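Local coordinates for putative PII-like nitrogen regulatory protein (Shewanella baltica, PDB 3CE8) that is of unknown function but, as a putative PII-like member of the DUF3240 family, may take part in nitrogen regulation, at residues 23-28 with 80-85; 29-34 with 102-107; 53-58 with 75-80. One frame throughout, in Å; residues are numbered along the deposited sequence. Where two conformers were deposited one is given.

Contact 1 of 3, residues 23-28 with 80-85. With EDO (1,2-ethanediol), chain E.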
ATOM      1  N   GLU A  23     -14.133   1.056  -8.792  1.00 28.57           N
ATOM      2  CA  GLU A  23     -13.241   1.846  -7.899  1.00 27.49           C
ATOM      3  C   GLU A  23     -11.842   1.326  -8.062  1.00 25.72           C
ATOM      4  O   GLU A  23     -11.594   0.123  -8.214  1.00 26.06           O
ATOM      5  CB  GLU A  23     -13.585   1.770  -6.408  1.00 27.13           C
ATOM      6  CG  GLU A  23     -14.863   2.479  -6.023  1.00 32.02           C
ATOM      7  CD  GLU A  23     -14.776   3.990  -6.114  1.00 31.04           C
ATOM      8  OE1 GLU A  23     -13.785   4.568  -5.622  1.00 37.88           O
ATOM      9  OE2 GLU A  23     -15.728   4.600  -6.642  1.00 35.24           O
ATOM     10  N   GLN A  24     -10.919   2.258  -8.039  1.00 23.64           N
ATOM     11  CA  GLN A  24      -9.517   1.915  -8.168  1.00 23.08           C
ATOM     12  C   GLN A  24      -8.698   2.896  -7.336  1.00 21.99           C
ATOM     13  O   GLN A  24      -9.171   3.966  -6.992  1.00 21.08           O
ATOM     14  CB  GLN A  24      -9.117   1.881  -9.641  1.00 23.65           C
ATOM     15  CG  GLN A  24      -9.376   3.162 -10.364  1.00 26.80           C
ATOM     16  CD  GLN A  24      -8.990   3.097 -11.831  1.00 31.01           C
ATOM     17  OE1 GLN A  24      -9.069   2.026 -12.457  1.00 21.90           O
ATOM     18  NE2 GLN A  24      -8.578   4.267 -12.399  1.00 26.52           N
ATOM     19  N   LEU A  25      -7.496   2.486  -6.980  1.00 20.78           N
ATOM     20  CA  LEU A  25      -6.632   3.278  -6.114  1.00 21.00           C
ATOM     21  C   LEU A  25      -5.491   3.963  -6.857  1.00 20.45           C
ATOM     22  O   LEU A  25      -4.703   3.311  -7.490  1.00 24.40           O
ATOM     23  CB  LEU A  25      -6.051   2.351  -5.023  1.00 21.16           C
ATOM     24  CG  LEU A  25      -5.305   2.996  -3.863  1.00 18.98           C
ATOM     25  CD1 LEU A  25      -6.319   3.778  -3.029  1.00 15.42           C
ATOM     26  CD2 LEU A  25      -4.512   1.947  -3.024  1.00 16.88           C
ATOM     27  N   LEU A  26      -5.428   5.278  -6.804  1.00 19.70           N
ATOM     28  CA  LEU A  26      -4.276   5.988  -7.365  1.00 20.81           C
ATOM     29  C   LEU A  26      -3.256   6.176  -6.285  1.00 20.97           C
ATOM     30  O   LEU A  26      -3.573   6.650  -5.200  1.00 21.91           O
ATOM     31  CB  LEU A  26      -4.648   7.373  -7.908  1.00 21.84           C
ATOM     32  CG  LEU A  26      -3.494   8.273  -8.355  1.00 21.42           C
ATOM     33  CD1 LEU A  26      -2.769   7.745  -9.590  1.00 15.43           C
ATOM     34  CD2 LEU A  26      -4.117   9.609  -8.645  1.00 21.64           C
ATOM     35  N   VAL A  27      -2.052   5.712  -6.567  1.00 21.20           N
ATOM     36  CA  VAL A  27      -0.907   5.904  -5.660  1.00 21.05           C
ATOM     37  C   VAL A  27       0.053   6.812  -6.385  1.00 21.63           C
ATOM     38  O   VAL A  27       0.431   6.589  -7.545  1.00 20.77           O
ATOM     39  CB  VAL A  27      -0.171   4.614  -5.275  1.00 20.40           C
ATOM     40  CG1 VAL A  27       1.028   4.971  -4.389  1.00 13.26           C
ATOM     41  CG2 VAL A  27      -1.135   3.648  -4.580  1.00 17.37           C
ATOM     42  N   LEU A  28       0.418   7.857  -5.667  1.00 22.92           N
ATOM     43  CA  LEU A  28       1.226   8.974  -6.199  1.00 22.32           C
ATOM     44  C   LEU A  28       2.362   9.318  -5.251  1.00 21.50           C
ATOM     45  O   LEU A  28       2.132   9.553  -4.070  1.00 21.57           O
ATOM     46  CB  LEU A  28       0.277  10.173  -6.382  1.00 21.68           C
ATOM     47  CG  LEU A  28       0.842  11.531  -6.771  1.00 27.92           C
ATOM     48  CD1 LEU A  28       1.417  11.535  -8.188  1.00 31.88           C
ATOM     49  CD2 LEU A  28      -0.281  12.538  -6.632  1.00 29.61           C
ATOM     50  N   LYS A  80       3.554  10.107   0.067  1.00 22.82           N
ATOM     51  CA  LYS A  80       2.779   9.109  -0.639  1.00 22.25           C
ATOM     52  C   LYS A  80       1.303   9.262  -0.336  1.00 22.10           C
ATOM     53  O   LYS A  80       0.809   9.071   0.798  1.00 20.96           O
ATOM     54  CB  LYS A  80       3.264   7.700  -0.287  1.00 21.66           C
ATOM     55  CG  LYS A  80       2.534   6.521  -0.950  1.00 20.04           C
ATOM     56  CD  LYS A  80       2.926   5.221  -0.219  1.00 24.29           C
ATOM     57  CE  LYS A  80       2.262   3.956  -0.697  1.00 28.61           C
ATOM     58  NZ  LYS A  80       2.581   2.793   0.203  1.00 31.53           N
ATOM     59  N   PHE A  81       0.633   9.600  -1.426  1.00 21.81           N
ATOM     60  CA  PHE A  81      -0.801   9.799  -1.474  1.00 22.19           C
ATOM     61  C   PHE A  81      -1.461   8.561  -2.018  1.00 21.85           C
ATOM     62  O   PHE A  81      -0.967   7.927  -2.945  1.00 23.44           O
ATOM     63  CB  PHE A  81      -1.177  10.943  -2.436  1.00 22.82           C
ATOM     64  CG  PHE A  81      -0.867  12.349  -1.916  1.00 25.61           C
ATOM     65  CD1 PHE A  81       0.367  12.936  -2.138  1.00 25.11           C
ATOM     66  CD2 PHE A  81      -1.838  13.092  -1.253  1.00 23.84           C
ATOM     67  CE1 PHE A  81       0.623  14.209  -1.683  1.00 26.09           C
ATOM     68  CE2 PHE A  81      -1.572  14.358  -0.785  1.00 23.65           C
ATOM     69  CZ  PHE A  81      -0.354  14.921  -1.002  1.00 22.88           C
ATOM     70  N   GLU A  82      -2.588   8.230  -1.419  1.00 20.47           N
ATOM     71  CA  GLU A  82      -3.446   7.155  -1.906  1.00 20.93           C
ATOM     72  C   GLU A  82      -4.850   7.707  -2.027  1.00 20.81           C
ATOM     73  O   GLU A  82      -5.425   8.224  -1.056  1.00 20.41           O
ATOM     74  CB  GLU A  82      -3.389   5.926  -1.002  1.00 22.26           C
ATOM     75  CG  GLU A  82      -2.033   5.260  -1.040  1.00 22.04           C
ATOM     76  CD  GLU A  82      -1.987   3.893  -0.386  1.00 29.61           C
ATOM     77  OE1 GLU A  82      -2.977   3.415   0.206  1.00 37.80           O
ATOM     78  OE2 GLU A  82      -0.932   3.270  -0.501  1.00 34.62           O
ATOM     79  N   ILE A  83      -5.352   7.612  -3.255  1.00 21.15           N
ATOM     80  CA  ILE A  83      -6.625   8.192  -3.661  1.00 21.32           C
ATOM     81  C   ILE A  83      -7.565   7.239  -4.393  1.00 22.59           C
ATOM     82  O   ILE A  83      -7.415   6.906  -5.564  1.00 24.33           O
ATOM     83  CB  ILE A  83      -6.364   9.412  -4.572  1.00 21.54           C
ATOM     84  CG1 ILE A  83      -5.330  10.329  -3.908  1.00 21.17           C
ATOM     85  CG2 ILE A  83      -7.666  10.176  -4.924  1.00 21.63           C
ATOM     86  CD1 ILE A  83      -4.483  10.998  -4.907  1.00 16.03           C
HETATM   87  N   MSE A  84      -8.538   6.801  -3.630  1.00 22.51           N
HETATM   88  CA  MSE A  84      -9.598   5.942  -4.125  0.50 21.87           C
HETATM   89  C   MSE A  84     -10.500   6.842  -4.954  1.00 22.75           C
HETATM   90  O   MSE A  84     -10.857   7.954  -4.539  1.00 24.08           O
HETATM   91  CB  MSE A  84     -10.400   5.294  -2.987  0.50 21.10           C
HETATM   92  CG  MSE A  84     -11.418   4.288  -3.481  0.50 19.91           C
HETATM   93 SE   MSE A  84     -10.535   2.671  -4.030  0.38 17.60          SE
HETATM   94  CE  MSE A  84      -9.609   2.284  -2.373  0.50 24.51           C
ATOM     95  N   HIS A  85     -10.842   6.351  -6.134  1.00 22.89           N
ATOM     96  CA  HIS A  85     -11.666   7.081  -7.063  1.00 21.94           C
ATOM     97  C   HIS A  85     -12.323   6.155  -8.071  1.00 21.88           C
ATOM     98  O   HIS A  85     -11.818   5.068  -8.336  1.00 22.48           O
ATOM     99  CB  HIS A  85     -10.785   8.075  -7.829  1.00 23.63           C
ATOM    100  CG  HIS A  85      -9.752   7.416  -8.701  1.00 22.46           C
ATOM    101  ND1 HIS A  85      -8.569   6.897  -8.198  1.00 19.28           N
ATOM    102  CD2 HIS A  85      -9.733   7.177 -10.035  1.00 17.90           C
ATOM    103  CE1 HIS A  85      -7.876   6.353  -9.189  1.00 22.83           C
ATOM    104  NE2 HIS A  85      -8.560   6.502 -10.312  1.00 18.43           N
TER
HETATM  105  C1  EDO E 105      -8.010   6.163   0.244  1.00 81.79           C
HETATM  106  O1  EDO E 105      -7.051   6.720   1.149  1.00 80.99           O
HETATM  107  C2  EDO E 105      -9.410   6.668   0.540  1.00 81.06           C
HETATM  108  O2  EDO E 105      -9.572   7.560  -0.546  1.00 79.27           O
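I83 O is gripped from opposite faces of its carbonyl plane. L26 N reaches it at 2.9 Å from one side, and H85 ND1 at 2.9 Å from the other. The site lies between two antiparallel neighbours, strands 23-31 and 74-86, at the middle of the four-stranded sheet of a ferredoxin-like fold, consistent with the putative PII-like assignment. The ladder runs through the hydrogen-bonded pairs Q24-H85, L26-I83 and L28-F81. The bond from I83 N to L26 O is the shortest, 2.8 Å.

The H85 ring is tied at both nitrogens. I83 O lies in the ring plane at ND1. That bond implies a proton on ND1, so NE2 can accept from Q24 NE2 at 3.1 Å. The amide and ring planes stand 78° apart. Q24 NE2 also bonds Q90 OE1.

L26, I83 and L28 share this face, where helix 90-100 covers L26. On the other face L25, V27, E82 and M84 line up, and W109 of the second subunit packs on E82 and M84. H85 CG is set between its backbone N and carbonyl carbon (chi1 65°), which turns the ring back toward strand 23-31 and lays H85 CE1 3.6 Å from L26 CB.

Contact 2 of 3, residues 29-34 with 102-107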
ATOM      1  N   ILE A  29       3.588   9.277  -5.770  1.00 21.15           N
ATOM      2  CA  ILE A  29       4.795   9.580  -4.984  1.00 20.87           C
ATOM      3  C   ILE A  29       5.232  10.983  -5.359  1.00 22.33           C
ATOM      4  O   ILE A  29       5.886  11.198  -6.374  1.00 22.99           O
ATOM      5  CB  ILE A  29       5.931   8.554  -5.218  1.00 20.96           C
ATOM      6  CG1 ILE A  29       5.402   7.134  -5.000  1.00 21.08           C
ATOM      7  CG2 ILE A  29       7.103   8.811  -4.312  1.00 13.39           C
ATOM      8  CD1 ILE A  29       4.625   6.991  -3.722  1.00 25.23           C
ATOM      9  N   ALA A  30       4.844  11.913  -4.490  1.00 22.95           N
ATOM     10  CA  ALA A  30       5.012  13.351  -4.654  1.00 22.46           C
ATOM     11  C   ALA A  30       6.117  13.920  -3.814  1.00 25.35           C
ATOM     12  O   ALA A  30       6.395  13.502  -2.686  1.00 27.79           O
ATOM     13  CB  ALA A  30       3.703  14.063  -4.309  1.00 21.03           C
ATOM     14  N   GLN A  31       6.723  14.944  -4.367  1.00 26.49           N
ATOM     15  CA  GLN A  31       7.822  15.615  -3.676  1.00 27.83           C
ATOM     16  C   GLN A  31       7.194  16.457  -2.593  1.00 26.39           C
ATOM     17  O   GLN A  31       6.073  16.904  -2.723  1.00 25.71           O
ATOM     18  CB  GLN A  31       8.650  16.432  -4.657  1.00 28.93           C
ATOM     19  CG  GLN A  31       8.776  15.722  -6.017  1.00 36.75           C
ATOM     20  CD  GLN A  31       9.898  16.259  -6.852  1.00 45.08           C
ATOM     21  OE1 GLN A  31      11.016  16.430  -6.357  1.00 45.13           O
ATOM     22  NE2 GLN A  31       9.626  16.497  -8.141  1.00 49.93           N
ATOM     23  N   ASN A  32       7.913  16.622  -1.501  1.00 27.41           N
ATOM     24  CA  ASN A  32       7.376  17.322  -0.319  1.00 28.70           C
ATOM     25  C   ASN A  32       6.934  18.756  -0.556  1.00 28.33           C
ATOM     26  O   ASN A  32       6.054  19.252   0.139  1.00 28.66           O
ATOM     27  CB  ASN A  32       8.337  17.240   0.884  1.00 29.81           C
ATOM     28  CG  ASN A  32       8.348  15.838   1.531  1.00 34.49           C
ATOM     29  OD1 ASN A  32       7.356  15.095   1.480  1.00 39.27           O
ATOM     30  ND2 ASN A  32       9.466  15.489   2.160  1.00 40.13           N
ATOM     31  N   ASP A  33       7.492  19.389  -1.576  1.00 27.64           N
ATOM     32  CA  ASP A  33       7.176  20.799  -1.870  1.00 27.42           C
ATOM     33  C   ASP A  33       5.810  21.036  -2.555  1.00 26.54           C
ATOM     34  O   ASP A  33       5.173  22.078  -2.347  1.00 26.50           O
ATOM     35  CB  ASP A  33       8.330  21.510  -2.607  1.00 27.76           C
ATOM     36  CG  ASP A  33       8.694  20.858  -3.923  1.00 30.55           C
ATOM     37  OD1 ASP A  33       7.918  20.005  -4.409  1.00 37.11           O
ATOM     38  OD2 ASP A  33       9.762  21.210  -4.473  1.00 31.60           O
ATOM     39  N   ILE A  34       5.345  20.065  -3.329  1.00 25.17           N
ATOM     40  CA  ILE A  34       4.044  20.216  -4.038  1.00 24.05           C
ATOM     41  C   ILE A  34       2.948  19.494  -3.282  1.00 23.25           C
ATOM     42  O   ILE A  34       1.829  19.342  -3.764  1.00 22.99           O
ATOM     43  CB  ILE A  34       4.039  19.722  -5.516  1.00 23.67           C
ATOM     44  CG1 ILE A  34       4.439  18.243  -5.595  1.00 24.42           C
ATOM     45  CG2 ILE A  34       4.906  20.600  -6.373  1.00 22.44           C
ATOM     46  CD1 ILE A  34       4.199  17.584  -6.959  1.00 23.67           C
ATOM     47  N   LYS A 102       3.378  20.249 -12.857  1.00 23.56           N
ATOM     48  CA  LYS A 102       3.892  20.932 -14.067  1.00 23.56           C
ATOM     49  C   LYS A 102       5.409  20.889 -14.033  1.00 23.69           C
ATOM     50  O   LYS A 102       6.056  20.509 -15.008  1.00 23.86           O
ATOM     51  CB  LYS A 102       3.374  22.410 -14.171  1.00 22.93           C
ATOM     52  CG  LYS A 102       3.569  23.150 -15.515  1.00 20.35           C
ATOM     53  CD  LYS A 102       3.033  24.647 -15.461  1.00 16.75           C
ATOM     54  N   HIS A 103       5.962  21.203 -12.868  1.00 23.82           N
ATOM     55  CA  HIS A 103       7.405  21.369 -12.757  1.00 25.25           C
ATOM     56  C   HIS A 103       8.097  20.381 -11.822  1.00 24.65           C
ATOM     57  O   HIS A 103       9.325  20.434 -11.658  1.00 25.14           O
ATOM     58  CB  HIS A 103       7.733  22.822 -12.330  1.00 26.94           C
ATOM     59  CG  HIS A 103       7.291  23.882 -13.306  1.00 30.83           C
ATOM     60  ND1 HIS A 103       8.069  24.288 -14.373  1.00 32.46           N
ATOM     61  CD2 HIS A 103       6.172  24.648 -13.345  1.00 33.84           C
ATOM     62  CE1 HIS A 103       7.436  25.239 -15.040  1.00 33.47           C
ATOM     63  NE2 HIS A 103       6.283  25.476 -14.437  1.00 34.85           N
ATOM     64  N   ASN A 104       7.302  19.498 -11.216  1.00 23.52           N
ATOM     65  CA  ASN A 104       7.788  18.472 -10.268  1.00 21.85           C
ATOM     66  C   ASN A 104       7.235  17.107 -10.581  1.00 20.41           C
ATOM     67  O   ASN A 104       6.227  16.727 -10.023  1.00 19.79           O
ATOM     68  CB  ASN A 104       7.353  18.780  -8.840  1.00 22.23           C
ATOM     69  CG  ASN A 104       7.912  20.056  -8.328  1.00 25.91           C
ATOM     70  OD1 ASN A 104       7.466  21.142  -8.715  1.00 27.27           O
ATOM     71  ND2 ASN A 104       8.872  19.950  -7.412  1.00 29.31           N
ATOM     72  N   PRO A 105       7.902  16.357 -11.451  1.00 19.80           N
ATOM     73  CA  PRO A 105       7.369  15.060 -11.801  1.00 19.43           C
ATOM     74  C   PRO A 105       7.141  14.145 -10.638  1.00 19.83           C
ATOM     75  O   PRO A 105       7.910  14.112  -9.687  1.00 19.51           O
ATOM     76  CB  PRO A 105       8.403  14.493 -12.756  1.00 20.61           C
ATOM     77  CG  PRO A 105       9.056  15.745 -13.380  1.00 21.21           C
ATOM     78  CD  PRO A 105       9.046  16.762 -12.294  1.00 19.87           C
ATOM     79  N   CYS A 106       6.028  13.441 -10.749  1.00 21.20           N
ATOM     80  CA  CYS A 106       5.571  12.483  -9.748  1.00 23.97           C
ATOM     81  C   CYS A 106       5.241  11.118 -10.282  1.00 23.27           C
ATOM     82  O   CYS A 106       4.442  10.962 -11.187  1.00 24.98           O
ATOM     83  CB  CYS A 106       4.350  13.023  -9.013  1.00 23.61           C
ATOM     84  SG  CYS A 106       4.883  14.475  -8.054  1.00 40.87           S
ATOM     85  N   ARG A 107       5.877  10.122  -9.699  1.00 22.26           N
ATOM     86  CA  ARG A 107       5.570   8.753 -10.064  1.00 21.58           C
ATOM     87  C   ARG A 107       4.199   8.393  -9.581  1.00 19.88           C
ATOM     88  O   ARG A 107       3.733   8.881  -8.560  1.00 18.89           O
ATOM     89  CB  ARG A 107       6.576   7.750  -9.527  1.00 22.64           C
ATOM     90  CG  ARG A 107       7.631   7.427 -10.551  1.00 33.37           C
ATOM     91  CD  ARG A 107       8.335   6.112 -10.216  1.00 48.23           C
ATOM     92  NE  ARG A 107       8.630   5.352 -11.426  1.00 55.08           N
ATOM     93  CZ  ARG A 107       7.750   4.521 -11.984  1.00 59.99           C
ATOM     94  NH1 ARG A 107       6.533   4.369 -11.433  1.00 54.74           N
ATOM     95  NH2 ARG A 107       8.082   3.862 -13.096  1.00 59.42           N
TER
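C106 SG is wedged between A30 and I34. It lies 3.6 Å from A30 CA and 3.4 Å from I34 CD1. Its sulfur stands anti to the carbonyl carbon (chi1 -66°), which turns it in under strand 23-31. This is the tight, buried part of the contact. Here strand 23-31 leaves the antiparallel sheet for helix 35-42, beside the start of strand 106-112, outermost within this chain. Between the two segments one sound backbone bond forms, I29 N to R107 O at 2.8 Å. The return bond from R107 N is weak.

Toward solvent the grip is looser and polar. N104 sits among three side chains. Q31 NE2 touches its CB at 3.3 Å, and I34 CG2 lies against its amide. D33 comes from the opposite direction, with its carboxylate turned 88° to the amide, and N104 ND2 gives D33 OD2 a weak bond of 3.3 Å. Q31 NE2 also makes a weak bond to P105 O. Replacing Q31 with an alanine would probably cost P105 O this donor and uncover one flank of N104 CB.

The sheet continues through C106 and R107 into the third subunit. This suggests a junction resting on C106 packing and the I29-R107 bond, the weak amide bonds probably being secondary.

Contact 3 of 3, residues 53-58 with 75-80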
ATOM      1  N   LEU A  53      -2.516  10.121   3.058  1.00 23.81           N
ATOM      2  CA  LEU A  53      -1.126  10.446   2.735  1.00 24.10           C
ATOM      3  C   LEU A  53      -0.160  10.098   3.841  1.00 22.91           C
ATOM      4  O   LEU A  53      -0.430  10.256   5.009  1.00 21.66           O
ATOM      5  CB  LEU A  53      -0.983  11.913   2.360  1.00 25.01           C
ATOM      6  CG  LEU A  53      -1.059  12.978   3.415  1.00 24.49           C
ATOM      7  CD1 LEU A  53       0.312  13.080   4.020  1.00 31.50           C
ATOM      8  CD2 LEU A  53      -1.433  14.286   2.764  1.00 30.27           C
ATOM      9  N   GLY A  54       0.960   9.556   3.426  1.00 22.60           N
ATOM     10  CA  GLY A  54       2.002   9.190   4.356  1.00 22.66           C
ATOM     11  C   GLY A  54       3.390   9.447   3.827  1.00 23.23           C
ATOM     12  O   GLY A  54       3.609   9.573   2.633  1.00 25.47           O
ATOM     13  N   ASN A  55       4.327   9.525   4.743  1.00 23.23           N
ATOM     14  CA  ASN A  55       5.738   9.699   4.404  1.00 24.01           C
ATOM     15  C   ASN A  55       6.397   8.382   4.025  1.00 24.17           C
ATOM     16  O   ASN A  55       6.225   7.376   4.695  1.00 24.91           O
ATOM     17  CB  ASN A  55       6.505  10.335   5.574  1.00 23.59           C
ATOM     18  CG  ASN A  55       6.252  11.839   5.692  1.00 26.88           C
ATOM     19  OD1 ASN A  55       5.913  12.533   4.702  1.00 26.37           O
ATOM     20  ND2 ASN A  55       6.445  12.359   6.900  1.00 28.06           N
ATOM     21  N   ILE A  56       7.112   8.393   2.911  1.00 24.15           N
ATOM     22  CA  ILE A  56       7.931   7.236   2.494  1.00 24.00           C
ATOM     23  C   ILE A  56       9.305   7.696   1.984  1.00 23.98           C
ATOM     24  O   ILE A  56       9.515   8.840   1.598  1.00 23.51           O
ATOM     25  CB  ILE A  56       7.244   6.247   1.456  1.00 24.00           C
ATOM     26  CG1 ILE A  56       6.836   6.971   0.171  1.00 26.43           C
ATOM     27  CG2 ILE A  56       6.070   5.429   2.097  1.00 23.56           C
ATOM     28  CD1 ILE A  56       8.007   7.333  -0.682  1.00 25.74           C
ATOM     29  N   CYS A  57      10.244   6.772   2.046  1.00 23.60           N
ATOM     30  CA  CYS A  57      11.575   6.973   1.517  1.00 24.15           C
ATOM     31  C   CYS A  57      11.661   6.371   0.098  1.00 25.03           C
ATOM     32  O   CYS A  57      11.279   5.220  -0.132  1.00 26.13           O
ATOM     33  CB  CYS A  57      12.553   6.314   2.446  1.00 24.05           C
ATOM     34  SG  CYS A  57      14.123   6.850   2.118  1.00 34.39           S
ATOM     35  N   GLY A  58      12.120   7.159  -0.863  1.00 24.80           N
ATOM     36  CA  GLY A  58      12.138   6.724  -2.265  1.00 24.01           C
ATOM     37  C   GLY A  58      13.461   6.777  -2.979  1.00 24.97           C
ATOM     38  O   GLY A  58      14.199   7.756  -2.916  1.00 25.45           O
ATOM     39  N   TYR A  75      18.656   8.809  -3.652  1.00 42.61           N
ATOM     40  CA  TYR A  75      17.446   8.636  -2.838  1.00 42.53           C
ATOM     41  C   TYR A  75      17.038   9.841  -1.993  1.00 41.52           C
ATOM     42  O   TYR A  75      17.792  10.800  -1.798  1.00 42.60           O
ATOM     43  CB  TYR A  75      17.646   7.461  -1.893  1.00 43.22           C
ATOM     44  CG  TYR A  75      18.367   7.874  -0.642  1.00 45.47           C
ATOM     45  CD1 TYR A  75      17.709   8.626   0.317  1.00 46.15           C
ATOM     46  CD2 TYR A  75      19.707   7.531  -0.432  1.00 48.77           C
ATOM     47  CE1 TYR A  75      18.362   9.012   1.466  1.00 48.26           C
ATOM     48  CE2 TYR A  75      20.372   7.909   0.700  1.00 49.99           C
ATOM     49  CZ  TYR A  75      19.707   8.648   1.651  1.00 52.10           C
ATOM     50  OH  TYR A  75      20.410   9.017   2.782  1.00 54.32           O
ATOM     51  N   ARG A  76      15.852   9.717  -1.425  1.00 39.26           N
ATOM     52  CA  ARG A  76      15.225  10.808  -0.677  1.00 38.39           C
ATOM     53  C   ARG A  76      13.837  10.506  -0.107  1.00 36.28           C
ATOM     54  O   ARG A  76      13.300   9.417  -0.252  1.00 36.47           O
ATOM     55  CB  ARG A  76      15.160  12.057  -1.575  1.00 40.01           C
ATOM     56  CG  ARG A  76      13.908  12.967  -1.425  1.00 46.70           C
ATOM     57  CD  ARG A  76      14.075  14.436  -1.984  1.00 54.04           C
ATOM     58  NE  ARG A  76      14.200  14.555  -3.448  1.00 59.53           N
ATOM     59  CZ  ARG A  76      14.620  13.593  -4.276  1.00 63.28           C
ATOM     60  NH1 ARG A  76      15.028  12.413  -3.818  1.00 65.64           N
ATOM     61  NH2 ARG A  76      14.672  13.826  -5.582  1.00 63.28           N
ATOM     62  N   GLU A  77      13.254  11.526   0.504  1.00 34.12           N
ATOM     63  CA  GLU A  77      11.958  11.432   1.195  1.00 32.47           C
ATOM     64  C   GLU A  77      10.809  12.107   0.458  1.00 29.60           C
ATOM     65  O   GLU A  77      10.883  13.259   0.034  1.00 28.76           O
ATOM     66  CB  GLU A  77      12.067  12.034   2.606  1.00 33.48           C
ATOM     67  CG  GLU A  77      10.840  11.822   3.502  1.00 40.92           C
ATOM     68  CD  GLU A  77      10.858  10.459   4.221  1.00 50.47           C
ATOM     69  OE1 GLU A  77      11.964   9.893   4.395  1.00 58.44           O
ATOM     70  OE2 GLU A  77       9.781   9.964   4.635  1.00 53.04           O
ATOM     71  N   PHE A  78       9.730  11.351   0.333  1.00 27.76           N
ATOM     72  CA  PHE A  78       8.523  11.806  -0.362  1.00 26.48           C
ATOM     73  C   PHE A  78       7.259  11.615   0.428  1.00 24.62           C
ATOM     74  O   PHE A  78       7.176  10.975   1.467  1.00 22.91           O
ATOM     75  CB  PHE A  78       8.296  11.054  -1.690  1.00 26.92           C
ATOM     76  CG  PHE A  78       9.478  11.049  -2.613  1.00 25.83           C
ATOM     77  CD1 PHE A  78      10.488  10.116  -2.458  1.00 26.61           C
ATOM     78  CD2 PHE A  78       9.559  11.940  -3.655  1.00 27.77           C
ATOM     79  CE1 PHE A  78      11.571  10.089  -3.301  1.00 23.70           C
ATOM     80  CE2 PHE A  78      10.649  11.922  -4.508  1.00 26.30           C
ATOM     81  CZ  PHE A  78      11.649  10.995  -4.327  1.00 23.74           C
ATOM     82  N   CYS A  79       6.241  12.135  -0.193  1.00 24.89           N
ATOM     83  CA  CYS A  79       4.918  12.066   0.333  1.00 26.50           C
ATOM     84  C   CYS A  79       4.134  11.117  -0.554  1.00 24.70           C
ATOM     85  O   CYS A  79       4.080  11.276  -1.758  1.00 25.50           O
ATOM     86  CB  CYS A  79       4.312  13.470   0.354  1.00 28.42           C
ATOM     87  SG  CYS A  79       2.645  13.547   1.061  1.00 45.02           S
ATOM     88  N   LYS A  80       3.554  10.107   0.067  1.00 22.82           N
ATOM     89  CA  LYS A  80       2.779   9.109  -0.639  1.00 22.25           C
ATOM     90  C   LYS A  80       1.303   9.262  -0.336  1.00 22.10           C
ATOM     91  O   LYS A  80       0.809   9.071   0.798  1.00 20.96           O
ATOM     92  CB  LYS A  80       3.264   7.700  -0.287  1.00 21.66           C
ATOM     93  CG  LYS A  80       2.534   6.521  -0.950  1.00 20.04           C
ATOM     94  CD  LYS A  80       2.926   5.221  -0.219  1.00 24.29           C
ATOM     95  CE  LYS A  80       2.262   3.956  -0.697  1.00 28.61           C
ATOM     96  NZ  LYS A  80       2.581   2.793   0.203  1.00 31.53           N
TER
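G54 and K80 exchange the first two backbone bonds, with K80 N to G54 O at 2.6 Å. I56 and F78 form the next pair, and G58 and R76 the last. In that last pair G58 N reaches R76 O at 2.6 Å, while the bond from R76 N is more bent, 140° at the hydrogen.

Apolar contacts lie on the face that carries I56, F78 and K80. I56 CD1 lies on F78 CB at 3.9 Å. The I56 and K80 side chains cross at about a right angle, with I56 CG1 3.7 Å from K80 CB. The F78 ring turns its edge to G58, with CE1 3.5 Å from G58 O. R76 CG lies over one face of the F78 ring, offset toward its rim.

The pair is an antiparallel ladder between strands 50-60 and 74-86, strand 50-60 being outermost within this chain. C57 and G58 pair with a strand of the third subunit, and L53 with one of the second, so the sheet runs on into both neighbours.

Sulfur contacts lie on the other face. L53 CD1 packs on C79 SG at 3.8 Å, and C57 SG sits obliquely 5.4 Å from the Y75 ring centroid.

One carboxylate-to-methylene contact remains. E77, its chain bent at chi2 (84°), folds across the strand pair and lays OE2 3.4 Å from N55 CB.

From the N terminus, strand 23-31 comes first and serves two contacts. Residues 23-28 pair with 80-85 in contact 1, which closes a loop holding helix 35-42 and strand 50-60. Residues 29-34 meet 102-107 in contact 2, whose loop also takes in helix 90-100. These two loops cross. Contact 3, 53-58 with 75-80, closes a shorter loop across the unmodelled residues 62-72 and nests inside both. Contacts 1 and 3 share K80 on strand 74-86. Contacts 2 and 3 meet where A30 O lies 2.8 Å from C79 N, a probable hydrogen bond. Together they join all four sheet strands, in the order 50-60, 74-86, 23-31, 106-112, and all three touch the third subunit.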